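Side-chain contacts in phospholipase C-beta (PLC-beta) (Sepia officinalis, PDB 3QR0), which is a calcium-binding phospholipase C of the beta class, a multidomain protein with PH, EF-hand-like, TIM-barrel and C2 domains: residues A429-C432 with N433-F436; V391-K394 with D395-A399; C420-A423 with Q424-L428; Y356-V359 with L360-G363. All coordinates share one frame; numbering follows the deposited sequence.

Interaction 1 (A429-C432 with N433-F436); sequences AQYC and NEAF
The last two turns of helix 422-436 are bound together by pairs four residues apart, Gln430 with Glu434 and Cys432 with Phe436. The chain of Gln430, with CG anti to the backbone N (chi1 -179°), runs extended alongside that of Glu434, and both point the same way. Gln430 NE2 gives a hydrogen bond of 3.2 Å to Glu434 OE2, bent to 141° at the hydrogen and arriving from above the carboxylate plane, a long, bent bond that suits a long amide and a long acid on the outer face of a helix. The other carboxylate oxygen, Glu434 OE1, lies 4.1 Å from Tyr431 CD1, at the ring's edge and near its plane, while the phenol OH of Tyr431 is bonded to Glu378. On the buried side Cys432 SG comes 3.9 Å from Phe436 CE2, oblique to the ring and 5.1 Å from its centroid. Small and apolar, this cysteine fits beside the aromatic, and both residues lean on strand 412-418. The whole is an amphipathic helix end, its outer face polar and its inner side carrying a sulfur-aromatic contact against the sheet of a TIM-barrel-type domain.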
ATOM      1  N   ALA A 429     -13.134 -27.707  -9.979  1.00 28.12           N
ATOM      2  CA  ALA A 429     -12.634 -28.431  -8.808  1.00 28.67           C
ATOM      3  C   ALA A 429     -11.326 -29.141  -9.112  1.00 29.07           C
ATOM      4  O   ALA A 429     -10.394 -29.102  -8.310  1.00 29.16           O
ATOM      5  CB  ALA A 429     -13.672 -29.436  -8.319  1.00 29.05           C
ATOM      6  N   GLN A 430     -11.262 -29.778 -10.277  1.00 29.95           N
ATOM      7  CA  GLN A 430     -10.060 -30.484 -10.709  1.00 30.50           C
ATOM      8  C   GLN A 430      -8.863 -29.542 -10.806  1.00 29.69           C
ATOM      9  O   GLN A 430      -7.790 -29.847 -10.287  1.00 29.49           O
ATOM     10  CB  GLN A 430     -10.293 -31.164 -12.060  1.00 31.36           C
ATOM     11  CG  GLN A 430      -9.094 -31.940 -12.573  1.00 33.03           C
ATOM     12  CD  GLN A 430      -9.333 -32.551 -13.941  1.00 35.49           C
ATOM     13  OE1 GLN A 430     -10.454 -32.930 -14.286  1.00 36.80           O
ATOM     14  NE2 GLN A 430      -8.269 -32.657 -14.726  1.00 36.80           N
ATOM     15  N   TYR A 431      -9.053 -28.396 -11.457  1.00 29.14           N
ATOM     16  CA  TYR A 431      -7.954 -27.443 -11.659  1.00 28.63           C
ATOM     17  C   TYR A 431      -7.533 -26.747 -10.365  1.00 28.11           C
ATOM     18  O   TYR A 431      -6.360 -26.411 -10.203  1.00 27.58           O
ATOM     19  CB  TYR A 431      -8.285 -26.419 -12.753  1.00 28.25           C
ATOM     20  CG  TYR A 431      -8.595 -27.024 -14.114  1.00 28.99           C
ATOM     21  CD1 TYR A 431      -7.871 -28.111 -14.606  1.00 30.98           C
ATOM     22  CD2 TYR A 431      -9.607 -26.501 -14.910  1.00 29.37           C
ATOM     23  CE1 TYR A 431      -8.160 -28.662 -15.842  1.00 32.23           C
ATOM     24  CE2 TYR A 431      -9.900 -27.039 -16.149  1.00 31.10           C
ATOM     25  CZ  TYR A 431      -9.176 -28.119 -16.612  1.00 32.47           C
ATOM     26  OH  TYR A 431      -9.470 -28.663 -17.841  1.00 34.57           O
ATOM     27  N   CYS A 432      -8.477 -26.534  -9.447  1.00 28.40           N
ATOM     28  CA  CYS A 432      -8.130 -26.052  -8.106  1.00 28.34           C
ATOM     29  C   CYS A 432      -7.194 -27.048  -7.433  1.00 28.83           C
ATOM     30  O   CYS A 432      -6.159 -26.668  -6.893  1.00 28.42           O
ATOM     31  CB  CYS A 432      -9.369 -25.864  -7.229  1.00 28.45           C
ATOM     32  SG  CYS A 432     -10.336 -24.390  -7.609  1.00 28.87           S
ATOM     33  N   ASN A 433      -7.565 -28.324  -7.470  1.00 29.89           N
ATOM     34  CA  ASN A 433      -6.752 -29.372  -6.858  1.00 30.94           C
ATOM     35  C   ASN A 433      -5.358 -29.440  -7.474  1.00 30.78           C
ATOM     36  O   ASN A 433      -4.353 -29.454  -6.761  1.00 30.62           O
ATOM     37  CB  ASN A 433      -7.451 -30.733  -6.960  1.00 32.20           C
ATOM     38  CG  ASN A 433      -8.597 -30.873  -5.972  1.00 34.00           C
ATOM     39  OD1 ASN A 433      -8.407 -30.731  -4.764  1.00 36.01           O
ATOM     40  ND2 ASN A 433      -9.790 -31.163  -6.477  1.00 35.91           N
ATOM     41  N   GLU A 434      -5.304 -29.455  -8.801  1.00 30.96           N
ATOM     42  CA  GLU A 434      -4.036 -29.589  -9.511  1.00 31.43           C
ATOM     43  C   GLU A 434      -3.160 -28.342  -9.391  1.00 30.47           C
ATOM     44  O   GLU A 434      -1.945 -28.457  -9.254  1.00 30.14           O
ATOM     45  CB  GLU A 434      -4.280 -29.945 -10.980  1.00 32.12           C
ATOM     46  CG  GLU A 434      -4.852 -31.356 -11.155  1.00 34.51           C
ATOM     47  CD  GLU A 434      -5.245 -31.685 -12.590  1.00 36.63           C
ATOM     48  OE1 GLU A 434      -5.077 -30.829 -13.485  1.00 37.65           O
ATOM     49  OE2 GLU A 434      -5.731 -32.812 -12.815  1.00 38.98           O
ATOM     50  N   ALA A 435      -3.775 -27.160  -9.430  1.00 29.52           N
ATOM     51  CA  ALA A 435      -3.026 -25.907  -9.348  1.00 28.96           C
ATOM     52  C   ALA A 435      -2.517 -25.626  -7.936  1.00 28.75           C
ATOM     53  O   ALA A 435      -1.362 -25.220  -7.762  1.00 28.57           O
ATOM     54  CB  ALA A 435      -3.875 -24.740  -9.843  1.00 28.31           C
ATOM     55  N   PHE A 436      -3.371 -25.841  -6.935  1.00 28.71           N
ATOM     56  CA  PHE A 436      -3.061 -25.452  -5.558  1.00 28.38           C
ATOM     57  C   PHE A 436      -2.381 -26.535  -4.734  1.00 29.12           C
ATOM     58  O   PHE A 436      -1.611 -26.215  -3.829  1.00 28.86           O
ATOM     59  CB  PHE A 436      -4.325 -25.009  -4.810  1.00 28.27           C
ATOM     60  CG  PHE A 436      -5.061 -23.865  -5.457  1.00 27.23           C
ATOM     61  CD1 PHE A 436      -4.379 -22.819  -6.062  1.00 26.86           C
ATOM     62  CD2 PHE A 436      -6.450 -23.823  -5.431  1.00 27.54           C
ATOM     63  CE1 PHE A 436      -5.069 -21.766  -6.647  1.00 26.19           C
ATOM     64  CE2 PHE A 436      -7.144 -22.765  -6.013  1.00 26.74           C
ATOM     65  CZ  PHE A 436      -6.456 -21.745  -6.623  1.00 26.02           C
TER

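Interaction 2 (V391-K394 with D395-A399); sequences VLFK and DVVYA
The ring of Phe393 overlaps the CG1 methyl of Val397 one turn further on, CZ lying 3.4 Å from CG1 in an oblique approach. With its CG anti to the backbone N (chi1 176°), the phenyl group swings forward along the helix, toward its C-terminal side, to meet that methyl, and it also packs on Leu369 and Cys371 of strand 366-372, a place that suits a large flat apolar group. Val391, still in the strand, sets its CG2 3.8 Å from Val396 CG2, the two side chains crossing at about a right angle, so the branched residues close the apolar seam where strand becomes helix. Outside, Lys394 and Tyr398 run side by side, with Lys394 CG 3.9 Å from Tyr398 CE2, and the carbonyl O of Lys394 lies in the ring plane at its edge, 3.2 Å from CD2. At the start of the helix a water accepts from Leu392 N (3.0 Å) and donates to Asp395 OD2 (2.8 Å). The acid stands three residues after the N-cap Leu392, where its negative charge probably interacts favourably with the positive end of the helix dipole. Here an outer antiparallel strand runs straight into helix 393-403, whose apolar face packs on strand 366-372 in this TIM-barrel-type domain.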
ATOM      1  N   VAL A 391     -11.044 -14.979 -19.892  1.00 25.56           N
ATOM      2  CA  VAL A 391      -9.788 -15.709 -19.692  1.00 25.33           C
ATOM      3  C   VAL A 391     -10.103 -17.131 -19.218  1.00 25.52           C
ATOM      4  O   VAL A 391     -11.205 -17.396 -18.732  1.00 25.23           O
ATOM      5  CB  VAL A 391      -8.843 -14.991 -18.679  1.00 24.46           C
ATOM      6  CG1 VAL A 391      -8.411 -13.617 -19.217  1.00 24.25           C
ATOM      7  CG2 VAL A 391      -9.501 -14.850 -17.323  1.00 23.90           C
ATOM      8  N   LEU A 392      -9.145 -18.043 -19.368  1.00 25.88           N
ATOM      9  CA  LEU A 392      -9.336 -19.434 -18.935  1.00 26.26           C
ATOM     10  C   LEU A 392      -9.261 -19.511 -17.419  1.00 25.48           C
ATOM     11  O   LEU A 392      -8.365 -18.932 -16.809  1.00 25.00           O
ATOM     12  CB  LEU A 392      -8.282 -20.373 -19.537  1.00 27.04           C
ATOM     13  CG  LEU A 392      -8.465 -20.878 -20.970  1.00 29.10           C
ATOM     14  CD1 LEU A 392      -7.278 -21.763 -21.349  1.00 30.82           C
ATOM     15  CD2 LEU A 392      -9.777 -21.643 -21.137  1.00 29.91           C
ATOM     16  N   PHE A 393     -10.202 -20.227 -16.814  1.00 25.42           N
ATOM     17  CA  PHE A 393     -10.177 -20.453 -15.373  1.00 24.98           C
ATOM     18  C   PHE A 393      -8.869 -21.127 -14.942  1.00 25.00           C
ATOM     19  O   PHE A 393      -8.268 -20.744 -13.934  1.00 24.54           O
ATOM     20  CB  PHE A 393     -11.372 -21.305 -14.942  1.00 25.33           C
ATOM     21  CG  PHE A 393     -11.354 -21.668 -13.483  1.00 25.15           C
ATOM     22  CD1 PHE A 393     -11.943 -20.840 -12.545  1.00 24.92           C
ATOM     23  CD2 PHE A 393     -10.730 -22.832 -13.051  1.00 24.95           C
ATOM     24  CE1 PHE A 393     -11.911 -21.162 -11.190  1.00 25.10           C
ATOM     25  CE2 PHE A 393     -10.699 -23.164 -11.702  1.00 25.21           C
ATOM     26  CZ  PHE A 393     -11.292 -22.328 -10.772  1.00 25.02           C
ATOM     27  N   LYS A 394      -8.440 -22.127 -15.709  1.00 25.38           N
ATOM     28  CA  LYS A 394      -7.198 -22.859 -15.427  1.00 25.82           C
ATOM     29  C   LYS A 394      -5.989 -21.921 -15.328  1.00 25.23           C
ATOM     30  O   LYS A 394      -5.195 -22.029 -14.391  1.00 24.63           O
ATOM     31  CB  LYS A 394      -6.959 -23.928 -16.505  1.00 26.70           C
ATOM     32  CG  LYS A 394      -5.740 -24.813 -16.300  1.00 27.88           C
ATOM     33  CD  LYS A 394      -5.699 -25.885 -17.391  1.00 30.96           C
ATOM     34  CE  LYS A 394      -4.445 -26.736 -17.337  1.00 32.66           C
ATOM     35  NZ  LYS A 394      -4.576 -27.927 -18.225  1.00 34.64           N
ATOM     36  N   ASP A 395      -5.861 -20.999 -16.280  1.00 24.69           N
ATOM     37  CA  ASP A 395      -4.773 -20.019 -16.248  1.00 24.44           C
ATOM     38  C   ASP A 395      -4.817 -19.170 -14.976  1.00 23.35           C
ATOM     39  O   ASP A 395      -3.779 -18.916 -14.365  1.00 23.18           O
ATOM     40  CB  ASP A 395      -4.808 -19.097 -17.479  1.00 24.54           C
ATOM     41  CG  ASP A 395      -4.424 -19.812 -18.768  1.00 26.53           C
ATOM     42  OD1 ASP A 395      -3.885 -20.938 -18.708  1.00 28.82           O
ATOM     43  OD2 ASP A 395      -4.658 -19.240 -19.854  1.00 28.24           O
ATOM     44  N   VAL A 396      -6.008 -18.730 -14.577  1.00 23.02           N
ATOM     45  CA  VAL A 396      -6.148 -17.914 -13.368  1.00 22.18           C
ATOM     46  C   VAL A 396      -5.674 -18.662 -12.105  1.00 22.29           C
ATOM     47  O   VAL A 396      -4.898 -18.116 -11.311  1.00 22.23           O
ATOM     48  CB  VAL A 396      -7.601 -17.398 -13.185  1.00 22.14           C
ATOM     49  CG1 VAL A 396      -7.795 -16.805 -11.803  1.00 19.92           C
ATOM     50  CG2 VAL A 396      -7.942 -16.368 -14.261  1.00 21.41           C
ATOM     51  N   VAL A 397      -6.117 -19.902 -11.914  1.00 22.93           N
ATOM     52  CA  VAL A 397      -5.748 -20.624 -10.682  1.00 23.01           C
ATOM     53  C   VAL A 397      -4.255 -20.953 -10.597  1.00 23.21           C
ATOM     54  O   VAL A 397      -3.679 -20.940  -9.510  1.00 22.94           O
ATOM     55  CB  VAL A 397      -6.615 -21.883 -10.411  1.00 23.51           C
ATOM     56  CG1 VAL A 397      -8.047 -21.470 -10.024  1.00 23.05           C
ATOM     57  CG2 VAL A 397      -6.612 -22.830 -11.596  1.00 23.97           C
ATOM     58  N   TYR A 398      -3.623 -21.226 -11.731  1.00 23.83           N
ATOM     59  CA  TYR A 398      -2.163 -21.382 -11.759  1.00 24.21           C
ATOM     60  C   TYR A 398      -1.449 -20.053 -11.463  1.00 23.63           C
ATOM     61  O   TYR A 398      -0.380 -20.048 -10.850  1.00 24.25           O
ATOM     62  CB  TYR A 398      -1.700 -21.999 -13.087  1.00 24.96           C
ATOM     63  CG  TYR A 398      -1.813 -23.505 -13.080  1.00 25.99           C
ATOM     64  CD1 TYR A 398      -0.797 -24.288 -12.541  1.00 27.41           C
ATOM     65  CD2 TYR A 398      -2.944 -24.146 -13.573  1.00 27.21           C
ATOM     66  CE1 TYR A 398      -0.891 -25.672 -12.514  1.00 28.86           C
ATOM     67  CE2 TYR A 398      -3.053 -25.535 -13.549  1.00 28.95           C
ATOM     68  CZ  TYR A 398      -2.020 -26.292 -13.019  1.00 29.56           C
ATOM     69  OH  TYR A 398      -2.113 -27.660 -12.987  1.00 30.94           O
ATOM     70  N   ALA A 399      -2.053 -18.938 -11.873  1.00 22.88           N
ATOM     71  CA  ALA A 399      -1.560 -17.597 -11.521  1.00 22.18           C
ATOM     72  C   ALA A 399      -1.677 -17.345 -10.018  1.00 21.61           C
ATOM     73  O   ALA A 399      -0.725 -16.881  -9.374  1.00 21.77           O
ATOM     74  CB  ALA A 399      -2.335 -16.524 -12.290  1.00 21.46           C
TER
HETATM   75  O   HOH W   1      -6.493 -17.209 -20.502  1.00 27.61           O

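Interaction 3 (C420-A423 with Q424-L428); sequences CSVA and QQKLL
Cys420 and Ser421 are extended, and the chain turns into helix 422-436 at the N-cap Ser421, whose O accepts Gln425 N at 2.9 Å as the first helical bond; Lys426 N follows on Val422 O at 3.0 Å. The side chain of Gln425 reaches back beyond this turn. Its CG, beside the backbone N (chi1 -76°), leads an extended chain toward the loop, and NE2 donates to Cys420 O over 2.8 Å. The bond is nearly straight at 174° and lies in the plane of the amide, yet it meets the carbonyl from above its plane. Gln425 CG also lies 3.6 Å from Cys420 CB, so the methylene part covers the loop residue while the amide ties down its carbonyl. Cys420 SG touches Leu428 CD1 at 4.0 Å, two apolar groups that suit the buried side facing strand 366-372. Gln425 OE1 and NE2 are also bonded to Ala511 N and Glu509 O, Gln424 OE1 to Gly374 N, and Lys426 NZ forms a salt bridge with Glu513. A buried amide of this kind, engaged at both its oxygen and its nitrogen, has its flip state decided by its partners, and the carbonyl just ahead of the N-cap is held by a neutral amide.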
ATOM      1  N   CYS A 420     -21.337 -22.214 -13.663  1.00 28.72           N
ATOM      2  CA  CYS A 420     -20.988 -23.330 -14.539  1.00 29.39           C
ATOM      3  C   CYS A 420     -21.952 -24.506 -14.421  1.00 29.95           C
ATOM      4  O   CYS A 420     -22.545 -24.739 -13.371  1.00 29.82           O
ATOM      5  CB  CYS A 420     -19.569 -23.815 -14.243  1.00 29.21           C
ATOM      6  SG  CYS A 420     -18.296 -22.711 -14.840  1.00 29.58           S
ATOM      7  N   SER A 421     -22.091 -25.242 -15.518  1.00 30.59           N
ATOM      8  CA  SER A 421     -22.792 -26.521 -15.512  1.00 31.39           C
ATOM      9  C   SER A 421     -22.003 -27.512 -14.666  1.00 31.23           C
ATOM     10  O   SER A 421     -20.834 -27.276 -14.349  1.00 30.59           O
ATOM     11  CB  SER A 421     -22.921 -27.057 -16.935  1.00 31.98           C
ATOM     12  OG  SER A 421     -21.636 -27.280 -17.500  1.00 32.64           O
ATOM     13  N   VAL A 422     -22.637 -28.625 -14.320  1.00 31.81           N
ATOM     14  CA  VAL A 422     -22.001 -29.646 -13.496  1.00 32.01           C
ATOM     15  C   VAL A 422     -20.685 -30.144 -14.112  1.00 31.97           C
ATOM     16  O   VAL A 422     -19.697 -30.329 -13.398  1.00 31.84           O
ATOM     17  CB  VAL A 422     -22.963 -30.842 -13.237  1.00 32.99           C
ATOM     18  CG1 VAL A 422     -22.230 -32.010 -12.582  1.00 33.26           C
ATOM     19  CG2 VAL A 422     -24.137 -30.400 -12.371  1.00 32.87           C
ATOM     20  N   ALA A 423     -20.672 -30.332 -15.431  1.00 32.21           N
ATOM     21  CA  ALA A 423     -19.494 -30.860 -16.126  1.00 32.18           C
ATOM     22  C   ALA A 423     -18.291 -29.925 -16.016  1.00 31.23           C
ATOM     23  O   ALA A 423     -17.163 -30.369 -15.781  1.00 30.84           O
ATOM     24  CB  ALA A 423     -19.822 -31.143 -17.605  1.00 32.68           C
ATOM     25  N   GLN A 424     -18.527 -28.628 -16.184  1.00 30.46           N
ATOM     26  CA  GLN A 424     -17.439 -27.660 -16.095  1.00 29.55           C
ATOM     27  C   GLN A 424     -17.068 -27.324 -14.644  1.00 29.08           C
ATOM     28  O   GLN A 424     -15.923 -26.970 -14.377  1.00 28.88           O
ATOM     29  CB  GLN A 424     -17.739 -26.427 -16.949  1.00 29.09           C
ATOM     30  CG  GLN A 424     -17.827 -26.788 -18.453  1.00 28.97           C
ATOM     31  CD  GLN A 424     -17.636 -25.608 -19.399  1.00 28.73           C
ATOM     32  OE1 GLN A 424     -16.879 -24.678 -19.121  1.00 28.71           O
ATOM     33  NE2 GLN A 424     -18.314 -25.657 -20.537  1.00 29.24           N
ATOM     34  N   GLN A 425     -18.015 -27.465 -13.714  1.00 29.34           N
ATOM     35  CA  GLN A 425     -17.716 -27.370 -12.270  1.00 28.99           C
ATOM     36  C   GLN A 425     -16.771 -28.483 -11.808  1.00 29.41           C
ATOM     37  O   GLN A 425     -15.955 -28.277 -10.904  1.00 28.83           O
ATOM     38  CB  GLN A 425     -18.997 -27.405 -11.421  1.00 29.27           C
ATOM     39  CG  GLN A 425     -19.785 -26.104 -11.423  1.00 29.07           C
ATOM     40  CD  GLN A 425     -20.878 -26.072 -10.369  1.00 30.45           C
ATOM     41  OE1 GLN A 425     -20.649 -26.410  -9.207  1.00 30.79           O
ATOM     42  NE2 GLN A 425     -22.072 -25.652 -10.769  1.00 30.92           N
ATOM     43  N   LYS A 426     -16.892 -29.665 -12.411  1.00 30.18           N
ATOM     44  CA  LYS A 426     -15.952 -30.753 -12.151  1.00 30.84           C
ATOM     45  C   LYS A 426     -14.542 -30.321 -12.518  1.00 30.30           C
ATOM     46  O   LYS A 426     -13.584 -30.627 -11.803  1.00 30.13           O
ATOM     47  CB  LYS A 426     -16.332 -32.011 -12.932  1.00 32.07           C
ATOM     48  CG  LYS A 426     -17.474 -32.791 -12.314  1.00 33.55           C
ATOM     49  CD  LYS A 426     -18.010 -33.843 -13.271  1.00 35.43           C
ATOM     50  CE  LYS A 426     -19.018 -34.755 -12.588  1.00 37.50           C
ATOM     51  NZ  LYS A 426     -18.369 -35.797 -11.715  1.00 38.35           N
ATOM     52  N   LEU A 427     -14.431 -29.592 -13.627  1.00 29.84           N
ATOM     53  CA  LEU A 427     -13.151 -29.082 -14.091  1.00 29.54           C
ATOM     54  C   LEU A 427     -12.630 -27.963 -13.192  1.00 28.62           C
ATOM     55  O   LEU A 427     -11.433 -27.920 -12.912  1.00 28.91           O
ATOM     56  CB  LEU A 427     -13.246 -28.623 -15.552  1.00 29.61           C
ATOM     57  CG  LEU A 427     -13.578 -29.751 -16.536  1.00 30.93           C
ATOM     58  CD1 LEU A 427     -13.830 -29.202 -17.931  1.00 31.93           C
ATOM     59  CD2 LEU A 427     -12.464 -30.801 -16.563  1.00 31.67           C
ATOM     60  N   LEU A 428     -13.512 -27.074 -12.729  1.00 28.14           N
ATOM     61  CA  LEU A 428     -13.121 -26.053 -11.749  1.00 27.08           C
ATOM     62  C   LEU A 428     -12.452 -26.715 -10.551  1.00 27.38           C
ATOM     63  O   LEU A 428     -11.350 -26.335 -10.158  1.00 26.79           O
ATOM     64  CB  LEU A 428     -14.321 -25.241 -11.250  1.00 26.78           C
ATOM     65  CG  LEU A 428     -15.123 -24.370 -12.218  1.00 25.91           C
ATOM     66  CD1 LEU A 428     -16.285 -23.721 -11.480  1.00 25.14           C
ATOM     67  CD2 LEU A 428     -14.260 -23.317 -12.886  1.00 25.36           C
TER

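Interaction 4 (Y356-V359 with L360-G363)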
ATOM      1  N   TYR A 356      -4.453 -11.049 -11.416  1.00 19.45           N
ATOM      2  CA  TYR A 356      -4.493 -11.876 -10.202  1.00 19.52           C
ATOM      3  C   TYR A 356      -3.152 -11.899  -9.480  1.00 19.29           C
ATOM      4  O   TYR A 356      -3.100 -11.793  -8.258  1.00 19.08           O
ATOM      5  CB  TYR A 356      -4.969 -13.302 -10.499  1.00 20.03           C
ATOM      6  CG  TYR A 356      -6.463 -13.385 -10.684  1.00 20.15           C
ATOM      7  CD1 TYR A 356      -7.313 -13.601  -9.597  1.00 19.13           C
ATOM      8  CD2 TYR A 356      -7.032 -13.224 -11.942  1.00 21.00           C
ATOM      9  CE1 TYR A 356      -8.692 -13.660  -9.768  1.00 19.08           C
ATOM     10  CE2 TYR A 356      -8.403 -13.287 -12.123  1.00 21.22           C
ATOM     11  CZ  TYR A 356      -9.227 -13.500 -11.041  1.00 20.56           C
ATOM     12  OH  TYR A 356     -10.585 -13.554 -11.244  1.00 20.89           O
ATOM     13  N   ARG A 357      -2.066 -12.023 -10.239  1.00 19.68           N
ATOM     14  CA  ARG A 357      -0.735 -11.976  -9.655  1.00 19.53           C
ATOM     15  C   ARG A 357      -0.523 -10.597  -9.031  1.00 19.21           C
ATOM     16  O   ARG A 357      -0.092 -10.493  -7.891  1.00 18.93           O
ATOM     17  CB  ARG A 357       0.342 -12.261 -10.710  1.00 19.98           C
ATOM     18  CG  ARG A 357       0.232 -13.618 -11.369  1.00 20.22           C
ATOM     19  CD  ARG A 357       1.445 -13.945 -12.233  1.00 20.94           C
ATOM     20  NE  ARG A 357       1.242 -15.191 -12.971  1.00 20.58           N
ATOM     21  CZ  ARG A 357       0.703 -15.302 -14.191  1.00 22.02           C
ATOM     22  NH1 ARG A 357       0.316 -14.239 -14.885  1.00 22.68           N
ATOM     23  NH2 ARG A 357       0.568 -16.503 -14.732  1.00 22.99           N
ATOM     24  N   GLN A 358      -0.865  -9.535  -9.763  1.00 19.00           N
ATOM     25  CA  GLN A 358      -0.620  -8.177  -9.270  1.00 18.73           C
ATOM     26  C   GLN A 358      -1.403  -7.859  -8.001  1.00 18.43           C
ATOM     27  O   GLN A 358      -0.869  -7.228  -7.088  1.00 18.47           O
ATOM     28  CB  GLN A 358      -0.911  -7.124 -10.346  1.00 18.68           C
ATOM     29  CG  GLN A 358       0.054  -7.159 -11.523  1.00 19.20           C
ATOM     30  CD  GLN A 358       1.503  -6.998 -11.110  1.00 19.18           C
ATOM     31  OE1 GLN A 358       1.833  -6.147 -10.282  1.00 19.40           O
ATOM     32  NE2 GLN A 358       2.381  -7.811 -11.695  1.00 18.94           N
ATOM     33  N   VAL A 359      -2.660  -8.290  -7.941  1.00 18.55           N
ATOM     34  CA  VAL A 359      -3.489  -8.042  -6.757  1.00 18.61           C
ATOM     35  C   VAL A 359      -2.945  -8.779  -5.528  1.00 18.76           C
ATOM     36  O   VAL A 359      -2.872  -8.205  -4.430  1.00 18.84           O
ATOM     37  CB  VAL A 359      -4.975  -8.388  -7.029  1.00 18.66           C
ATOM     38  CG1 VAL A 359      -5.784  -8.399  -5.740  1.00 19.10           C
ATOM     39  CG2 VAL A 359      -5.561  -7.385  -8.023  1.00 18.81           C
ATOM     40  N   LEU A 360      -2.518 -10.029  -5.718  1.00 19.27           N
ATOM     41  CA  LEU A 360      -1.932 -10.816  -4.629  1.00 19.35           C
ATOM     42  C   LEU A 360      -0.603 -10.223  -4.143  1.00 19.63           C
ATOM     43  O   LEU A 360      -0.254 -10.341  -2.967  1.00 19.53           O
ATOM     44  CB  LEU A 360      -1.751 -12.278  -5.055  1.00 20.02           C
ATOM     45  CG  LEU A 360      -3.052 -13.090  -5.113  1.00 19.75           C
ATOM     46  CD1 LEU A 360      -2.875 -14.361  -5.925  1.00 19.43           C
ATOM     47  CD2 LEU A 360      -3.547 -13.412  -3.703  1.00 18.66           C
ATOM     48  N   LEU A 361       0.110  -9.557  -5.044  1.00 19.88           N
ATOM     49  CA  LEU A 361       1.401  -8.951  -4.722  1.00 20.57           C
ATOM     50  C   LEU A 361       1.295  -7.695  -3.865  1.00 20.67           C
ATOM     51  O   LEU A 361       2.254  -7.337  -3.172  1.00 20.79           O
ATOM     52  CB  LEU A 361       2.183  -8.655  -6.001  1.00 20.64           C
ATOM     53  CG  LEU A 361       2.709  -9.919  -6.680  1.00 20.66           C
ATOM     54  CD1 LEU A 361       3.140  -9.603  -8.112  1.00 20.25           C
ATOM     55  CD2 LEU A 361       3.850 -10.537  -5.881  1.00 20.63           C
ATOM     56  N   THR A 362       0.132  -7.044  -3.883  1.00 20.75           N
ATOM     57  CA  THR A 362      -0.142  -5.947  -2.947  1.00 20.83           C
ATOM     58  C   THR A 362      -0.400  -6.452  -1.524  1.00 21.21           C
ATOM     59  O   THR A 362      -0.479  -5.658  -0.585  1.00 21.78           O
ATOM     60  CB  THR A 362      -1.391  -5.149  -3.346  1.00 20.88           C
ATOM     61  OG1 THR A 362      -2.561  -5.945  -3.118  1.00 20.38           O
ATOM     62  CG2 THR A 362      -1.329  -4.711  -4.816  1.00 20.43           C
ATOM     63  N   GLY A 363      -0.558  -7.765  -1.373  1.00 21.04           N
ATOM     64  CA  GLY A 363      -0.921  -8.367  -0.098  1.00 21.00           C
ATOM     65  C   GLY A 363      -2.416  -8.627   0.038  1.00 20.83           C
ATOM     66  O   GLY A 363      -2.858  -9.159   1.056  1.00 20.97           O
TER
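Val359 O is gripped twice by one residue, Thr362. The hydroxyl donates to it over 2.6 Å from OG1, tilted only a little from the carbonyl plane, while Thr362 N comes in at 3.3 Å from well above that plane. The hydroxyl reaches Val359 O because OG1 stands between the backbone N and the carbonyl carbon (chi1 71°), folded back onto the helix. The same OG1 is bonded to Cys364 N, so a short side chain ending in a hydroxyl suits the place where the helix hands over to the loop. Helical bonding weakens here: Thr362 N to Gln358 O, at 3.4 Å, is weak. Gly363 then takes a positive phi of 96°, with its N on Leu360 O at 3.0 Å, and completes a Schellman motif; its lack of a side chain suits these angles, at which a CB would press on the carbonyl O of Thr362. In the turns before, leucines lie along backbone oxygens, Leu361 CG being 3.1 Å from Arg357 O and Leu360 CG 3.4 Å from Tyr356 O. Leu360 packs on Leu367 of strand 366-372, and Leu361 on Asp72 of strand 70-75 in the PH domain. Gln358, bent at chi2 (-57°), brings NE2 to 4.1 Å from Leu361 CD1 as the two side chains cross. Glu354 holds that amide and, with Glu402 of helix 393-403, the long-reaching Arg357, while Tyr356 OH bonds the backbone O of Glu368, a residue of the calcium site.

How the interactions relate
From the N terminus the order is interaction 4 (356-363), interaction 2 (391-399), interaction 3 (420-428) and interaction 1 (429-436). Each closes no more than a helical turn or cap, so they follow in series and none nests in or crosses another. Strand 366-372, helix 393-403 and the parallel strand 412-418 form a beta-alpha-beta crossover of the barrel, preceded by helix 354-361 and followed by helix 422-436, whose two halves hold interactions 3 and 1. Interaction 2 is the middle piece, touching the other three: Val396 meets Tyr356, Phe393 meets Leu428, and Val397 meets Phe436. Interaction 4 stays clear of interactions 1 and 3.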